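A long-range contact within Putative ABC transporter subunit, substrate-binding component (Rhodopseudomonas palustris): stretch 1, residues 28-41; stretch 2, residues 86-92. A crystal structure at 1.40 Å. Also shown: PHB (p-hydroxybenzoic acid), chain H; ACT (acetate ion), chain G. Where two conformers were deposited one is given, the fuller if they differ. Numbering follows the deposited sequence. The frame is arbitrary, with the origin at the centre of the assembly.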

# COMPACT_ATOMS: atom_id res chain seq x y z
N THR A 28 13.31 -3.84 7.21
CA THR A 28 13.35 -2.89 6.12
C THR A 28 12.04 -2.07 5.97
O THR A 28 12.04 -0.92 5.55
CB THR A 28 13.73 -3.58 4.84
OG1 THR A 28 14.21 -2.58 3.89
CG2 THR A 28 12.58 -4.23 4.22
N TYR A 29 10.92 -2.65 6.38
CA TYR A 29 9.66 -1.97 6.26
C TYR A 29 9.15 -1.38 7.58
O TYR A 29 8.01 -0.96 7.67
CB TYR A 29 8.65 -2.92 5.64
CG TYR A 29 8.82 -3.19 4.14
CD1 TYR A 29 9.38 -2.28 3.28
CD2 TYR A 29 8.33 -4.36 3.58
CE1 TYR A 29 9.43 -2.52 1.91
CE2 TYR A 29 8.40 -4.63 2.24
CZ TYR A 29 8.95 -3.70 1.39
OH TYR A 29 9.00 -3.91 0.03
N ALA A 30 10.01 -1.31 8.59
CA ALA A 30 9.62 -0.68 9.84
C ALA A 30 8.98 0.74 9.68
O ALA A 30 8.02 1.02 10.37
CB ALA A 30 10.84 -0.61 10.80
N PRO A 31 9.48 1.59 8.78
CA PRO A 31 8.81 2.90 8.67
C PRO A 31 7.39 2.82 8.13
O PRO A 31 6.55 3.68 8.48
CB PRO A 31 9.69 3.67 7.69
CG PRO A 31 10.96 2.92 7.67
CD PRO A 31 10.71 1.54 7.97
N LEU A 32 7.13 1.80 7.32
CA LEU A 32 5.77 1.60 6.79
C LEU A 32 4.87 1.08 7.92
O LEU A 32 3.74 1.52 8.05
CB LEU A 32 5.78 0.61 5.62
CG LEU A 32 6.29 1.12 4.27
CD1 LEU A 32 7.75 1.57 4.31
CD2 LEU A 32 6.08 0.06 3.22
N GLY A 33 5.36 0.12 8.73
CA GLY A 33 4.58 -0.34 9.88
C GLY A 33 4.28 0.79 10.84
O GLY A 33 3.17 0.89 11.40
N GLU A 34 5.27 1.63 11.08
CA GLU A 34 5.10 2.81 11.91
C GLU A 34 4.03 3.76 11.34
O GLU A 34 3.15 4.23 12.07
CB GLU A 34 6.41 3.57 12.06
CG GLU A 34 6.33 4.90 12.85
CD GLU A 34 7.66 5.60 12.89
OE1 GLU A 34 8.15 6.08 11.84
OE2 GLU A 34 8.24 5.67 13.98
N ALA A 35 4.11 4.08 10.05
CA ALA A 35 3.14 4.99 9.44
C ALA A 35 1.70 4.45 9.51
O ALA A 35 0.77 5.21 9.79
CB ALA A 35 3.53 5.26 8.00
N ILE A 36 1.53 3.18 9.23
CA ILE A 36 0.19 2.56 9.29
C ILE A 36 -0.35 2.61 10.70
O ILE A 36 -1.53 2.93 10.92
CB ILE A 36 0.25 1.11 8.76
CG1 ILE A 36 0.55 1.12 7.24
CG2 ILE A 36 -1.05 0.37 9.06
CD1 ILE A 36 0.97 -0.23 6.73
N THR A 37 0.50 2.26 11.67
CA THR A 37 0.07 2.28 13.06
C THR A 37 -0.31 3.70 13.51
O THR A 37 -1.35 3.91 14.20
CB THR A 37 1.18 1.72 13.95
OG1 THR A 37 1.48 0.38 13.54
CG2 THR A 37 0.77 1.67 15.42
N ARG A 38 0.47 4.68 13.07
CA ARG A 38 0.17 6.09 13.37
C ARG A 38 -1.16 6.52 12.78
O ARG A 38 -1.97 7.18 13.45
CB ARG A 38 1.28 7.02 12.89
CG ARG A 38 2.57 7.00 13.73
CD ARG A 38 3.64 7.81 13.05
NE ARG A 38 4.77 8.02 13.92
CZ ARG A 38 5.82 8.77 13.62
NH1 ARG A 38 5.96 9.28 12.40
NH2 ARG A 38 6.77 8.97 14.56
N GLY A 39 -1.39 6.17 11.53
CA GLY A 39 -2.67 6.50 10.93
C GLY A 39 -3.86 5.92 11.69
O GLY A 39 -4.88 6.59 11.92
N LEU A 40 -3.75 4.66 12.06
CA LEU A 40 -4.83 3.99 12.78
C LEU A 40 -5.02 4.57 14.19
O LEU A 40 -6.15 4.82 14.64
CB LEU A 40 -4.52 2.50 12.81
CG LEU A 40 -5.51 1.61 13.54
CD1 LEU A 40 -6.92 1.76 12.98
CD2 LEU A 40 -5.00 0.21 13.38
N GLU A 41 -3.92 4.82 14.90
CA GLU A 41 -4.02 5.38 16.24
C GLU A 41 -4.55 6.81 16.20
O GLU A 41 -5.31 7.23 17.08
CB GLU A 41 -2.65 5.35 16.93
CG GLU A 41 -2.26 3.91 17.26
CD GLU A 41 -0.87 3.77 17.90
OE1 GLU A 41 0.05 4.55 17.60
OE2 GLU A 41 -0.71 2.82 18.70
N LEU A 86 -8.39 -8.43 13.08
CA LEU A 86 -7.01 -8.56 12.62
C LEU A 86 -6.70 -7.54 11.53
O LEU A 86 -7.45 -7.41 10.57
CB LEU A 86 -6.79 -9.96 12.06
CG LEU A 86 -5.45 -10.30 11.44
CD1 LEU A 86 -4.34 -10.24 12.46
CD2 LEU A 86 -5.54 -11.71 10.85
N ILE A 87 -5.65 -6.77 11.75
CA ILE A 87 -5.21 -5.76 10.77
C ILE A 87 -3.74 -6.04 10.43
O ILE A 87 -2.86 -5.99 11.29
CB ILE A 87 -5.42 -4.32 11.26
CG1 ILE A 87 -6.90 -4.08 11.58
CG2 ILE A 87 -4.87 -3.30 10.23
CD1 ILE A 87 -7.19 -2.73 12.12
N GLY A 88 -3.47 -6.35 9.16
CA GLY A 88 -2.10 -6.53 8.71
C GLY A 88 -2.12 -7.02 7.28
O GLY A 88 -3.19 -7.34 6.73
N THR A 89 -1.00 -6.97 6.56
CA THR A 89 0.28 -6.41 6.95
C THR A 89 0.86 -5.64 5.75
O THR A 89 0.11 -5.28 4.82
CB THR A 89 1.19 -7.52 7.44
OG1 THR A 89 2.46 -6.94 7.86
CG2 THR A 89 1.45 -8.57 6.38
N VAL A 90 2.16 -5.38 5.75
CA VAL A 90 2.86 -4.69 4.66
C VAL A 90 3.35 -5.55 3.55
O VAL A 90 3.05 -5.28 2.39
CB VAL A 90 4.03 -3.86 5.25
CG1 VAL A 90 4.94 -3.29 4.16
CG2 VAL A 90 3.49 -2.71 6.12
N HIS A 91 4.10 -6.58 3.87
CA HIS A 91 4.78 -7.44 2.87
C HIS A 91 3.81 -8.48 2.31
O HIS A 91 3.15 -9.18 3.07
CB HIS A 91 5.97 -8.09 3.60
CG HIS A 91 6.86 -8.95 2.74
ND1 HIS A 91 6.49 -10.19 2.27
CD2 HIS A 91 8.16 -8.81 2.41
CE1 HIS A 91 7.51 -10.75 1.64
NE2 HIS A 91 8.53 -9.92 1.69
N SER A 92 3.71 -8.54 1.00
CA SER A 92 2.73 -9.40 0.35
C SER A 92 2.90 -10.87 0.65
O SER A 92 1.92 -11.59 0.69
CB SER A 92 2.78 -9.24 -1.17
OG SER A 92 2.08 -8.11 -1.62
C1' PHB H . 4.01 -5.41 -0.59
O1' PHB H . 4.84 -6.30 -0.28
O2' PHB H . 2.80 -5.68 -0.97
C1 PHB H . 4.35 -3.97 -0.54
C2 PHB H . 5.38 -3.54 0.31
C3 PHB H . 5.71 -2.20 0.34
C4 PHB H . 5.06 -1.32 -0.45
C5 PHB H . 4.02 -1.71 -1.28
C6 PHB H . 3.70 -3.04 -1.31
O4 PHB H . 5.37 -0.01 -0.43
C ACT G . 13.54 -7.83 6.40
O ACT G . 14.80 -7.84 6.47
OXT ACT G . 12.90 -6.84 6.89
CH3 ACT G . 12.81 -8.97 5.79

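What holds the centre of this contact together? Val90 does, with its CA-to-CB bond pointing toward the helix and the largest area covered by the other stretch of any residue here. Leu32 touches both of its methyls, with CD2 of Leu32 3.7 Å from CG1 of Val90 and CB of Leu32 4.1 Å from CG2 of Val90. CG1 of Val90 also lies 3.6 Å from CD2 of Tyr29, and CG2 of Val90 lies 3.6 Å from CD1 of Ile36. These are van der Waals distances between apolar groups, so the valine is packed snugly among three side chains. Gly33 contributes backbone alone: its N is 4.3 Å from CG2 of Val90, and its CA comes within 7.0 Å of the CA of Val90, the nearest such approach between the stretches.

How does the packing continue along the helix? Leu32, Ile36 and Leu40 follow one another at intervals of four residues, close to one helical turn, and so all three point toward the second stretch. Leu40 is beyond the reach of Val90 and meets the strand instead, its CD2 lying 3.9 Å from CD1 of Ile87. The helix presenting this row is regular: Ile36 N donates a hydrogen bond to Leu32 O at 3.0 Å, and Leu40 N to Ile36 O at 3.0 Å. Thr37, which does not touch the second stretch, turns its hydroxyl back on the helix, donating from OG1 to Gly33 O at 2.8 Å.

What happens at the start of the helix, where the aromatic rings lie? Tyr29 occupies the N-cap position, and its O accepts a hydrogen bond from Gly33 N at 3.1 Å. Its ring reaches past Val90 to His91, where CE2 of Tyr29 is 4.2 Å from CD2 of His91. The two rings meet obliquely in a loose contact. Over one face of the tyrosine ring lies p-hydroxybenzoic acid, and Leu32 also touches this ligand, with its CD2 3.7 Å from PHB C3.

Where does the contact become polar? No hydrogen bond joins the two stretches; the polar edge forms around the ligand's carboxylate. Ser92 grips both oxygens, its N donating to PHB O1' at 2.8 Å and its OG to PHB O2' at 2.6 Å. Tyr29 and Leu32 from one stretch and Ser92 from the other thus meet on the same small molecule, which fits a substrate-binding component. His91, at the N-cap of the helix that Ser92 enters, uses its side chain to cap a backbone N just past the stretch.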